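Local coordinates for S-adenosyl-L-methionine methyl transferase (PDB 3IHT), which probably transfers methyl groups from S-adenosylmethionine, which it binds in a Rossmann-like fold, to an acceptor not yet identified, at residues His32-Thr37 with Ala107-Ala112; Tyr45-Gly50 with Tyr68-Ala73; Arg124-Ile129 with Asp147-Glu152; Leu154-Leu159 with Arg167-Arg172. All coordinates share one frame; numbering follows the deposited sequence. Where two conformers were deposited one is given.

Contact 1. Residues His32-Thr37 with Ala107-Ala112; sequences HAIAQT and ASLVHA
Ala33, Ile34 and Thr37 of helix 15-36 pack on Ser108 and Leu109 of strand 107-112, a helix-on-sheet contact of the Rossmann-like methyltransferase fold. Leu109 makes the largest single share. With its CG anti to the backbone N (chi1 172°), the side chain reaches toward the helix and divides its two methyls between successive helix residues. CD1 meets the methyl of Ala33 (Ala33 CB to Leu109 CD1, 3.7 Å), and CD2 lies against the side of Ile34 (Ile34 CG1 to Leu109 CD2, 3.8 Å), where the two chains run slantwise to each other. Closer to the corner that the chain turns at residue 108, the methyl of Thr37 presses on a carbonyl: Thr37 CG2 is 3.4 Å from Ser108 O. The other branch of Thr37 turns back to its own helix, for at chi1 57° OG1 stands between the backbone N and the carbonyl carbon and donates to Ala33 O over 2.7 Å, tilted 27° from the carbonyl plane. Polar groups are held from outside the segments: Arg65 NH1 bonds both Thr37 OG1 and Ser108 OG, Arg65 NH2 bonds the backbone oxygen Ile34 O, and Ser108 OG also meets Gly42 O. No hydrogen bond passes directly between the two segments. Cohesion across them therefore rests on buried aliphatic packing, while Arg65 links helix and strand by polar bonds along one flank.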
# COMPACT_ATOMS: atom_id res chain seq x y z
N HIS A 32 -17.30 -4.36 7.82
CA HIS A 32 -18.46 -5.23 7.72
C HIS A 32 -18.37 -6.35 8.77
O HIS A 32 -19.33 -6.59 9.50
CB HIS A 32 -18.55 -5.82 6.31
CG HIS A 32 -19.67 -6.80 6.12
ND1 HIS A 32 -21.00 -6.45 6.24
CD2 HIS A 32 -19.65 -8.12 5.81
CE1 HIS A 32 -21.75 -7.52 6.03
NE2 HIS A 32 -20.96 -8.54 5.73
N ALA A 33 -17.21 -7.00 8.84
CA ALA A 33 -17.00 -8.14 9.75
C ALA A 33 -17.13 -7.72 11.23
O ALA A 33 -17.74 -8.45 12.03
CB ALA A 33 -15.68 -8.85 9.49
N ILE A 34 -16.60 -6.53 11.58
CA ILE A 34 -16.74 -6.01 12.94
C ILE A 34 -18.23 -5.82 13.29
O ILE A 34 -18.71 -6.26 14.34
CB ILE A 34 -15.95 -4.67 13.15
CG1 ILE A 34 -14.43 -4.92 13.09
CG2 ILE A 34 -16.39 -3.97 14.49
CD1 ILE A 34 -13.58 -3.64 12.83
N ALA A 35 -18.98 -5.20 12.39
CA ALA A 35 -20.41 -4.98 12.61
C ALA A 35 -21.18 -6.30 12.77
O ALA A 35 -22.04 -6.44 13.67
CB ALA A 35 -21.01 -4.16 11.45
N GLN A 36 -20.85 -7.24 11.91
CA GLN A 36 -21.50 -8.55 11.87
C GLN A 36 -21.16 -9.41 13.08
O GLN A 36 -21.85 -10.40 13.32
CB GLN A 36 -21.08 -9.30 10.62
CG GLN A 36 -21.70 -8.76 9.35
CD GLN A 36 -23.16 -9.14 9.25
OE1 GLN A 36 -23.50 -10.32 9.35
NE2 GLN A 36 -24.03 -8.14 9.09
N THR A 37 -20.12 -9.04 13.82
CA THR A 37 -19.71 -9.78 15.03
C THR A 37 -19.83 -8.98 16.33
O THR A 37 -19.29 -9.39 17.36
CB THR A 37 -18.27 -10.33 14.89
OG1 THR A 37 -17.36 -9.27 14.62
CG2 THR A 37 -18.21 -11.40 13.74
N ALA A 107 -12.54 -16.84 19.58
CA ALA A 107 -12.30 -15.64 18.78
C ALA A 107 -13.56 -15.22 18.04
O ALA A 107 -14.27 -16.06 17.45
CB ALA A 107 -11.14 -15.86 17.76
N SER A 108 -13.83 -13.92 18.01
CA SER A 108 -15.01 -13.40 17.30
C SER A 108 -14.68 -13.07 15.86
O SER A 108 -15.55 -13.09 14.98
CB SER A 108 -15.56 -12.15 18.00
OG SER A 108 -14.58 -11.10 18.09
N LEU A 109 -13.42 -12.72 15.60
CA LEU A 109 -13.00 -12.24 14.29
C LEU A 109 -11.51 -12.54 14.15
O LEU A 109 -10.72 -12.14 15.02
CB LEU A 109 -13.27 -10.73 14.14
CG LEU A 109 -12.75 -10.00 12.92
CD1 LEU A 109 -13.24 -10.64 11.60
CD2 LEU A 109 -13.12 -8.52 12.98
N VAL A 110 -11.13 -13.21 13.08
CA VAL A 110 -9.73 -13.49 12.77
C VAL A 110 -9.45 -12.86 11.41
O VAL A 110 -10.16 -13.15 10.42
CB VAL A 110 -9.38 -15.02 12.78
CG1 VAL A 110 -7.90 -15.29 12.38
CG2 VAL A 110 -9.73 -15.63 14.16
N HIS A 111 -8.47 -11.96 11.38
CA HIS A 111 -8.05 -11.27 10.16
C HIS A 111 -6.64 -11.68 9.79
O HIS A 111 -5.74 -11.61 10.65
CB HIS A 111 -8.07 -9.74 10.33
CG HIS A 111 -7.52 -9.02 9.13
ND1 HIS A 111 -6.48 -8.11 9.21
CD2 HIS A 111 -7.85 -9.11 7.82
CE1 HIS A 111 -6.18 -7.70 7.98
NE2 HIS A 111 -6.99 -8.31 7.12
N ALA A 112 -6.44 -12.14 8.55
CA ALA A 112 -5.12 -12.50 8.06
C ALA A 112 -4.75 -11.70 6.83
O ALA A 112 -5.50 -11.66 5.84
CB ALA A 112 -5.03 -14.03 7.79

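Contact 2. Residues Tyr45-Gly50 with Tyr68-Ala73; sequences YELGLG and YVFERA. With SAM (S-adenosylmethionine), chain C.
Leu49 N, just after strand 44-47, donates to the anti lone pair of Glu71 OE1 (2.8 Å) at the end of strand 67-71. Glu71 OE1 also accepts from SAM O3' at 2.6 Å, and its OE2 from SAM O2' at 2.8 Å, so one carboxylate takes both ribose hydroxyls, as is usual in class I methyltransferases. Glu71 CG is anti to the backbone N (chi1 174°), and a bend at chi2 turns the carboxylate toward Leu49 N. Ala73 N, 3.0 Å from Glu71 OE2 on the anti side, further fixes it. In one of its two conformers, Arg72 NE bonds SAM O2'. Gly48 brings its CA within 3.3 Å of SAM O4', leaving no room for a side chain.

Behind this shell the strands pair in parallel at 19°, with Glu46 N bonding Tyr68 O and Phe70 N bonding Glu46 O. Leu47 CD2 sits over the Phe70 ring face, 3.7 Å from its centroid, and Tyr45 meets that ring at 57°. Glu46 turns to the other sheet face, its carboxylate bonded to His111 and Thr54. In this beta-alpha-beta unit helix 53-61 lies on the Glu46 face, helix 92-103 on the Phe70 face, and strand 107-112 beyond Tyr45.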
# COMPACT_ATOMS: atom_id res chain seq x y z
N TYR A 45 -8.40 -11.44 16.42
CA TYR A 45 -7.02 -11.85 16.17
C TYR A 45 -6.56 -11.22 14.87
O TYR A 45 -7.21 -11.38 13.83
CB TYR A 45 -6.87 -13.38 16.06
CG TYR A 45 -7.08 -14.21 17.33
CD1 TYR A 45 -7.23 -13.61 18.59
CD2 TYR A 45 -7.15 -15.60 17.26
CE1 TYR A 45 -7.45 -14.36 19.73
CE2 TYR A 45 -7.33 -16.37 18.42
CZ TYR A 45 -7.48 -15.73 19.66
OH TYR A 45 -7.69 -16.46 20.82
N GLU A 46 -5.41 -10.56 14.92
CA GLU A 46 -4.77 -9.94 13.75
C GLU A 46 -3.53 -10.74 13.43
O GLU A 46 -2.56 -10.73 14.20
CB GLU A 46 -4.41 -8.48 14.10
CG GLU A 46 -3.54 -7.73 13.09
CD GLU A 46 -4.27 -7.32 11.82
OE1 GLU A 46 -5.41 -7.81 11.61
OE2 GLU A 46 -3.73 -6.50 11.05
N LEU A 47 -3.55 -11.47 12.31
CA LEU A 47 -2.44 -12.35 11.95
C LEU A 47 -1.54 -11.60 10.99
O LEU A 47 -1.90 -11.39 9.80
CB LEU A 47 -2.96 -13.68 11.33
CG LEU A 47 -3.99 -14.41 12.18
CD1 LEU A 47 -4.38 -15.78 11.54
CD2 LEU A 47 -3.49 -14.63 13.61
N GLY A 48 -0.36 -11.22 11.47
CA GLY A 48 0.57 -10.42 10.68
C GLY A 48 0.41 -8.95 10.99
O GLY A 48 -0.60 -8.33 10.67
N LEU A 49 1.40 -8.36 11.61
CA LEU A 49 1.34 -6.93 11.95
C LEU A 49 1.85 -6.04 10.83
O LEU A 49 1.20 -5.09 10.42
CB LEU A 49 2.16 -6.69 13.23
CG LEU A 49 2.20 -5.24 13.72
CD1 LEU A 49 0.78 -4.66 14.00
CD2 LEU A 49 3.14 -5.12 14.95
N GLY A 50 3.06 -6.34 10.35
CA GLY A 50 3.75 -5.51 9.37
C GLY A 50 3.88 -4.06 9.78
O GLY A 50 4.17 -3.75 10.94
N TYR A 68 -5.69 -9.17 19.77
CA TYR A 68 -4.37 -9.81 19.88
C TYR A 68 -3.71 -9.87 18.51
O TYR A 68 -4.36 -10.20 17.47
CB TYR A 68 -4.47 -11.22 20.45
CG TYR A 68 -4.85 -11.26 21.89
CD1 TYR A 68 -6.18 -11.16 22.25
CD2 TYR A 68 -3.88 -11.33 22.89
CE1 TYR A 68 -6.55 -11.17 23.59
CE2 TYR A 68 -4.25 -11.31 24.23
CZ TYR A 68 -5.58 -11.24 24.56
OH TYR A 68 -6.01 -11.23 25.86
N VAL A 69 -2.41 -9.53 18.49
CA VAL A 69 -1.61 -9.46 17.30
C VAL A 69 -0.59 -10.58 17.28
O VAL A 69 0.16 -10.75 18.24
CB VAL A 69 -0.89 -8.05 17.20
CG1 VAL A 69 0.04 -8.01 16.01
CG2 VAL A 69 -1.90 -6.94 17.09
N PHE A 70 -0.58 -11.35 16.18
CA PHE A 70 0.33 -12.48 15.98
C PHE A 70 1.39 -12.03 14.98
O PHE A 70 1.07 -11.57 13.87
CB PHE A 70 -0.41 -13.69 15.41
CG PHE A 70 -1.42 -14.31 16.34
CD1 PHE A 70 -2.59 -13.63 16.67
CD2 PHE A 70 -1.21 -15.57 16.84
CE1 PHE A 70 -3.54 -14.21 17.49
CE2 PHE A 70 -2.17 -16.16 17.67
CZ PHE A 70 -3.32 -15.50 17.98
N GLU A 71 2.65 -12.04 15.38
CA GLU A 71 3.72 -11.54 14.52
C GLU A 71 5.04 -12.20 14.93
O GLU A 71 5.27 -12.50 16.10
CB GLU A 71 3.81 -9.99 14.63
CG GLU A 71 4.93 -9.34 13.93
CD GLU A 71 4.96 -9.67 12.42
OE1 GLU A 71 4.03 -9.28 11.70
OE2 GLU A 71 5.92 -10.31 11.97
N ARG A 72 5.89 -12.46 13.95
CA ARG A 72 7.18 -13.08 14.19
C ARG A 72 8.24 -12.03 14.50
O ARG A 72 9.14 -12.29 15.29
CB ARG A 72 7.61 -13.98 13.01
CG ARG A 72 7.93 -13.26 11.72
CD ARG A 72 8.03 -14.28 10.57
NE ARG A 72 7.78 -13.69 9.26
CZ ARG A 72 7.62 -14.40 8.15
NH1 ARG A 72 7.65 -15.72 8.19
NH2 ARG A 72 7.40 -13.78 7.00
N ALA A 73 8.12 -10.84 13.91
CA ALA A 73 9.08 -9.76 14.16
C ALA A 73 8.40 -8.39 14.12
O ALA A 73 7.90 -7.99 13.07
CB ALA A 73 10.16 -9.84 13.10
N SAM C . -1.94 -6.05 7.41
CA SAM C . -0.67 -5.30 7.64
C SAM C . -0.88 -3.77 7.50
O SAM C . 0.06 -2.95 7.60
OXT SAM C . -2.02 -3.35 7.17
CB SAM C . 0.49 -5.80 6.75
CG SAM C . 1.02 -7.21 7.10
SD SAM C . 2.47 -7.73 6.09
CE SAM C . 1.65 -7.82 4.47
C5' SAM C . 2.57 -9.50 6.60
C4' SAM C . 3.06 -9.75 8.02
O4' SAM C . 2.81 -11.13 8.35
C3' SAM C . 4.55 -9.50 8.24
O3' SAM C . 4.80 -8.61 9.33
C2' SAM C . 5.14 -10.89 8.48
O2' SAM C . 6.31 -10.98 9.32
C1' SAM C . 3.94 -11.62 9.07
N9 SAM C . 4.06 -13.09 8.94
C8 SAM C . 4.13 -13.82 7.76
N7 SAM C . 4.21 -15.14 8.07
C5 SAM C . 4.19 -15.27 9.42
C6 SAM C . 4.23 -16.39 10.25
N6 SAM C . 4.36 -17.65 9.74
N1 SAM C . 4.15 -16.18 11.61
C2 SAM C . 4.06 -14.92 12.17
N3 SAM C . 4.04 -13.81 11.34
C4 SAM C . 4.09 -13.99 9.99
O HOH W 1 5.71 -5.67 12.34

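Contact 3. Residues Arg124-Ile129 with Asp147-Glu152; sequences RFARLI and DRMYFE. With NI (nickel (II) ion), chain D.
Helix residues Ala126 and Arg127 come nearest the irregular segment 147-152 opposite Met149 and Tyr150, with Ala126 CA and Met149 CA 5.7 Å apart. The methyl of Ala126 is the buried centre: its CB touches Arg148 O at 3.5 Å, and Asp147 CB and the selenium of Met149, a selenomethionine, also close on it. Bent at both chi2 and chi3, Met149 carries its CE on to Ile129 CG1 (4.0 Å) in one of the two conformers of Ile129. This packing lays the loop between strands 141-145 and 155-157 over one side of helix 119-133, one of the helices of the Rossmann-like fold. Another side of the same helix faces the cofactor, where Phe125 touches S-adenosylmethionine. Nearer solvent, Arg127 and Tyr150 form a second layer. Arg127 CB lies over the Tyr150 ring face; a bend at chi3 (-62°) turns NE back, and the guanidinium comes to lie above the same ring in an off-centre cation-pi contact, with CZ 4.3 Å from the ring centroid and the two planes 39° apart. Arg127 NH2 makes no direct hydrogen bond with Tyr150 OH; a water accepts from Arg127 NH2 at 3.1 Å and donates to Tyr150 OH at 3.2 Å, and that hydroxyl is also bonded to Asp123. Farther along the loop, Glu152 OE2 binds a nickel ion at 2.0 Å, and a water is a second ligand of the metal.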
# COMPACT_ATOMS: atom_id res chain seq x y z
N ARG A 124 0.06 -21.51 -1.06
CA ARG A 124 0.48 -22.69 -0.28
C ARG A 124 0.39 -22.46 1.24
O ARG A 124 0.01 -23.37 2.00
CB ARG A 124 1.88 -23.14 -0.65
CG ARG A 124 1.95 -23.66 -2.08
CD ARG A 124 3.29 -24.29 -2.36
NE ARG A 124 4.39 -23.34 -2.45
CZ ARG A 124 4.77 -22.71 -3.57
NH1 ARG A 124 4.10 -22.83 -4.70
NH2 ARG A 124 5.86 -21.96 -3.54
N PHE A 125 0.72 -21.25 1.66
CA PHE A 125 0.65 -20.91 3.08
C PHE A 125 -0.79 -20.82 3.57
O PHE A 125 -1.12 -21.31 4.63
CB PHE A 125 1.36 -19.59 3.36
CG PHE A 125 1.56 -19.31 4.83
CD1 PHE A 125 2.37 -20.10 5.60
CD2 PHE A 125 0.92 -18.24 5.43
CE1 PHE A 125 2.56 -19.86 6.96
CE2 PHE A 125 1.11 -17.97 6.81
CZ PHE A 125 1.93 -18.78 7.56
N ALA A 126 -1.65 -20.25 2.75
CA ALA A 126 -3.08 -20.20 3.04
C ALA A 126 -3.64 -21.63 3.25
O ALA A 126 -4.41 -21.89 4.18
CB ALA A 126 -3.81 -19.51 1.89
N ARG A 127 -3.22 -22.56 2.38
CA ARG A 127 -3.64 -23.93 2.50
C ARG A 127 -3.16 -24.51 3.83
O ARG A 127 -3.93 -25.09 4.62
CB ARG A 127 -3.08 -24.74 1.33
CG ARG A 127 -3.45 -26.22 1.30
CD ARG A 127 -2.73 -26.94 0.14
NE ARG A 127 -3.12 -26.40 -1.18
CZ ARG A 127 -4.11 -26.86 -1.93
NH1 ARG A 127 -4.82 -27.94 -1.56
NH2 ARG A 127 -4.38 -26.26 -3.10
N LEU A 128 -1.87 -24.33 4.10
CA LEU A 128 -1.30 -24.88 5.33
C LEU A 128 -1.95 -24.32 6.61
O LEU A 128 -2.23 -25.08 7.57
CB LEU A 128 0.20 -24.60 5.33
CG LEU A 128 1.02 -25.17 6.49
CD1 LEU A 128 2.48 -25.33 6.03
CD2 LEU A 128 0.88 -24.24 7.74
N ILE A 129 -2.21 -23.01 6.65
CA ILE A 129 -2.66 -22.39 7.89
C ILE A 129 -4.16 -22.50 8.13
O ILE A 129 -4.62 -22.30 9.26
CB ILE A 129 -2.25 -20.90 8.04
CG1 ILE A 129 -2.90 -20.00 6.98
CG2 ILE A 129 -0.73 -20.78 8.05
CD1 ILE A 129 -2.54 -18.56 7.16
N ASP A 147 -6.06 -13.87 1.31
CA ASP A 147 -5.83 -15.08 0.51
C ASP A 147 -7.07 -15.98 0.57
O ASP A 147 -7.64 -16.14 1.64
CB ASP A 147 -4.68 -15.89 1.15
CG ASP A 147 -3.31 -15.14 1.17
OD1 ASP A 147 -2.82 -14.92 0.05
OD2 ASP A 147 -2.75 -14.85 2.29
N ARG A 148 -7.46 -16.58 -0.54
CA ARG A 148 -8.46 -17.64 -0.54
C ARG A 148 -8.07 -18.78 0.41
O ARG A 148 -6.92 -19.22 0.40
CB ARG A 148 -8.65 -18.21 -1.92
CG ARG A 148 -9.79 -19.22 -1.96
CD ARG A 148 -9.98 -19.83 -3.30
NE ARG A 148 -10.28 -18.82 -4.29
CZ ARG A 148 -11.50 -18.38 -4.62
NH1 ARG A 148 -12.60 -18.82 -4.01
NH2 ARG A 148 -11.60 -17.44 -5.57
N MSE A 149 -9.01 -19.23 1.24
CA MSE A 149 -8.71 -20.17 2.30
C MSE A 149 -9.27 -21.55 1.99
O MSE A 149 -10.02 -21.72 1.03
CB MSE A 149 -9.24 -19.65 3.63
CG MSE A 149 -8.74 -18.29 4.00
SE MSE A 149 -6.76 -18.14 4.17
CE MSE A 149 -6.60 -18.83 5.96
N TYR A 150 -8.86 -22.54 2.78
CA TYR A 150 -9.21 -23.92 2.56
C TYR A 150 -9.78 -24.54 3.82
O TYR A 150 -9.15 -25.38 4.46
CB TYR A 150 -7.94 -24.66 2.14
CG TYR A 150 -7.33 -24.21 0.82
CD1 TYR A 150 -6.51 -23.10 0.74
CD2 TYR A 150 -7.57 -24.93 -0.36
CE1 TYR A 150 -5.95 -22.70 -0.46
CE2 TYR A 150 -6.99 -24.54 -1.56
CZ TYR A 150 -6.21 -23.43 -1.61
OH TYR A 150 -5.63 -23.07 -2.81
N PHE A 151 -10.98 -24.10 4.20
CA PHE A 151 -11.61 -24.51 5.45
C PHE A 151 -12.51 -25.74 5.27
O PHE A 151 -12.94 -26.03 4.16
CB PHE A 151 -12.45 -23.36 6.01
CG PHE A 151 -11.64 -22.19 6.46
CD1 PHE A 151 -10.63 -22.36 7.41
CD2 PHE A 151 -11.87 -20.93 5.95
CE1 PHE A 151 -9.87 -21.26 7.85
CE2 PHE A 151 -11.12 -19.84 6.41
CZ PHE A 151 -10.11 -20.02 7.34
N GLU A 152 -12.76 -26.45 6.36
CA GLU A 152 -13.63 -27.64 6.35
C GLU A 152 -15.10 -27.30 6.60
O GLU A 152 -16.00 -27.87 5.97
CB GLU A 152 -13.17 -28.61 7.45
CG GLU A 152 -11.87 -29.31 7.17
CD GLU A 152 -12.01 -30.36 6.10
OE1 GLU A 152 -13.15 -30.66 5.66
OE2 GLU A 152 -10.97 -30.91 5.71
NI NI D . -10.89 -32.34 4.38
O HOH W 2 -3.68 -24.11 -5.18
O HOH W 3 -12.08 -32.17 2.18

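Contact 4. Residues Leu154-Leu159 with Arg167-Arg172; sequences LEELPL and RCFIYR
Glu155 and Arg172 are joined by backbone and side chain alike in the antiparallel hairpin of strands 155-157 and 169-172, whose N-to-C directions make 132°, well short of straight antiparallel. Among the backbone bonds, Glu155 N donates to Arg172 O (3.0 Å), Arg172 N to Glu155 O (2.8 Å) and Leu157 N to Ile170 O (2.9 Å). The salt bridge runs between side chains that lie alongside, pointing the same way: Glu155 CG stands between its backbone N and carbonyl carbon (chi1 62°), with the chain extended beyond. Arg172 offers NE and NH2 to one oxygen, with NE 2.8 Å and NH2 3.2 Å from Glu155 OE2. That oxygen lies in the guanidinium plane, yet both nitrogens approach it from the same face of the carboxylate, about 60° out of its plane. Van der Waals packing follows: Leu157 CD2 sits over the centre of the Arg172 guanidinium, 3.7 Å from Arg172 CZ, and Leu159 CD2 makes an apolar contact with Ile170 CD1. On the opposite sheet face Glu156 CB rests against Tyr171 CD2, 3.9 Å away. One water donates to Glu156 OE2 and Leu157 O and accepts from Ile170 N; a second links Glu156 OE1 to Tyr171 OH, a hydroxyl also bonded to Met149 N. Where the strands splay, water thus takes over from direct pairing, while the Leu157 side chain over one guanidinium face may partly shield the ion pair from solvent.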
# COMPACT_ATOMS: atom_id res chain seq x y z
N LEU A 154 -16.24 -23.74 7.71
CA LEU A 154 -16.63 -22.32 7.59
C LEU A 154 -17.23 -22.03 6.21
O LEU A 154 -16.73 -22.51 5.19
CB LEU A 154 -15.46 -21.41 7.87
CG LEU A 154 -14.65 -21.64 9.15
CD1 LEU A 154 -13.56 -20.60 9.26
CD2 LEU A 154 -15.51 -21.68 10.42
N GLU A 155 -18.32 -21.28 6.20
CA GLU A 155 -19.06 -20.93 4.99
C GLU A 155 -18.55 -19.60 4.45
O GLU A 155 -18.33 -18.67 5.22
CB GLU A 155 -20.57 -20.84 5.32
CG GLU A 155 -20.97 -19.75 6.36
CD GLU A 155 -22.47 -19.67 6.71
OE1 GLU A 155 -23.31 -19.79 5.79
OE2 GLU A 155 -22.79 -19.42 7.90
N GLU A 156 -18.34 -19.51 3.14
CA GLU A 156 -17.93 -18.26 2.55
C GLU A 156 -19.17 -17.36 2.45
O GLU A 156 -20.24 -17.80 2.00
CB GLU A 156 -17.28 -18.44 1.15
CG GLU A 156 -16.66 -17.16 0.66
CD GLU A 156 -15.93 -17.22 -0.68
OE1 GLU A 156 -15.83 -18.29 -1.28
OE2 GLU A 156 -15.45 -16.13 -1.13
N LEU A 157 -19.00 -16.10 2.81
CA LEU A 157 -20.03 -15.08 2.72
C LEU A 157 -19.80 -14.16 1.52
O LEU A 157 -18.65 -13.91 1.11
CB LEU A 157 -20.06 -14.23 3.99
CG LEU A 157 -20.30 -14.97 5.31
CD1 LEU A 157 -20.44 -13.88 6.42
CD2 LEU A 157 -21.52 -15.85 5.21
N PRO A 158 -20.89 -13.61 0.97
CA PRO A 158 -20.73 -12.61 -0.06
C PRO A 158 -20.07 -11.35 0.46
O PRO A 158 -20.24 -10.98 1.65
CB PRO A 158 -22.15 -12.26 -0.49
CG PRO A 158 -23.03 -13.01 0.34
CD PRO A 158 -22.30 -13.86 1.30
N LEU A 159 -19.31 -10.71 -0.41
CA LEU A 159 -18.58 -9.52 -0.06
C LEU A 159 -19.52 -8.31 0.08
O LEU A 159 -20.48 -8.17 -0.66
CB LEU A 159 -17.54 -9.22 -1.12
CG LEU A 159 -16.40 -10.24 -1.24
CD1 LEU A 159 -15.53 -9.83 -2.43
CD2 LEU A 159 -15.57 -10.32 0.06
N ARG A 167 -9.83 -10.12 -3.84
CA ARG A 167 -8.83 -9.44 -2.99
C ARG A 167 -8.88 -9.86 -1.53
O ARG A 167 -7.86 -10.26 -0.98
CB ARG A 167 -8.96 -7.91 -3.06
CG ARG A 167 -8.69 -7.37 -4.43
CD ARG A 167 -7.20 -7.31 -4.77
NE ARG A 167 -6.54 -8.60 -4.97
CZ ARG A 167 -6.69 -9.39 -6.02
NH1 ARG A 167 -7.50 -9.07 -7.01
NH2 ARG A 167 -6.01 -10.54 -6.05
N CYS A 168 -10.05 -9.75 -0.92
CA CYS A 168 -10.34 -10.33 0.41
C CYS A 168 -11.50 -11.35 0.32
O CYS A 168 -12.32 -11.32 -0.58
CB CYS A 168 -10.62 -9.25 1.53
SG CYS A 168 -9.19 -8.23 1.99
N PHE A 169 -11.53 -12.27 1.27
CA PHE A 169 -12.50 -13.34 1.36
C PHE A 169 -13.02 -13.37 2.80
O PHE A 169 -12.26 -13.14 3.76
CB PHE A 169 -11.83 -14.69 1.05
CG PHE A 169 -11.27 -14.75 -0.33
CD1 PHE A 169 -10.01 -14.23 -0.60
CD2 PHE A 169 -12.00 -15.34 -1.35
CE1 PHE A 169 -9.50 -14.27 -1.90
CE2 PHE A 169 -11.50 -15.40 -2.64
CZ PHE A 169 -10.25 -14.83 -2.92
N ILE A 170 -14.32 -13.65 2.94
CA ILE A 170 -14.95 -13.66 4.27
C ILE A 170 -15.60 -15.02 4.52
O ILE A 170 -16.33 -15.52 3.68
CB ILE A 170 -16.01 -12.57 4.43
CG1 ILE A 170 -15.45 -11.20 4.08
CG2 ILE A 170 -16.61 -12.63 5.90
CD1 ILE A 170 -16.55 -10.06 4.04
N TYR A 171 -15.32 -15.60 5.69
CA TYR A 171 -15.88 -16.88 6.07
C TYR A 171 -16.51 -16.79 7.45
O TYR A 171 -16.13 -15.95 8.26
CB TYR A 171 -14.81 -17.97 6.06
CG TYR A 171 -14.03 -18.06 4.78
CD1 TYR A 171 -12.92 -17.24 4.57
CD2 TYR A 171 -14.40 -18.94 3.76
CE1 TYR A 171 -12.19 -17.31 3.41
CE2 TYR A 171 -13.67 -18.98 2.58
CZ TYR A 171 -12.58 -18.19 2.42
OH TYR A 171 -11.85 -18.25 1.27
N ARG A 172 -17.48 -17.66 7.72
CA ARG A 172 -18.22 -17.62 8.98
C ARG A 172 -18.37 -19.01 9.60
O ARG A 172 -18.61 -19.98 8.88
CB ARG A 172 -19.62 -17.04 8.75
CG ARG A 172 -20.50 -16.97 10.02
CD ARG A 172 -21.75 -16.13 9.77
NE ARG A 172 -22.65 -16.74 8.80
CZ ARG A 172 -23.65 -16.11 8.17
NH1 ARG A 172 -23.87 -14.81 8.38
NH2 ARG A 172 -24.40 -16.76 7.29
O HOH W 4 -15.88 -13.88 0.56
O HOH W 5 -13.17 -19.31 -0.82

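How the contacts relate
From the N terminus, helix 15-36 leads into contact 1, which closes a long loop only when the chain returns as strand 107-112. Contact 2 lies within that loop, closing the shorter beta-alpha-beta loop through helix 53-61, and the two meet where strands 44-47 and 107-112 run side by side in the sheet. Contact 3 then closes the excursion from helix 119-133 through strand 141-145, and contact 4 follows in series as a short hairpin; no two loops cross. Contacts 3 and 4 abut where Phe169 and Tyr171 pack on residues 147-151, and contact 4 touches contact 1 through Ile170 and His32. Contacts 2 and 4 lie about 21 Å apart, centre to centre, toward opposite ends of one sheet.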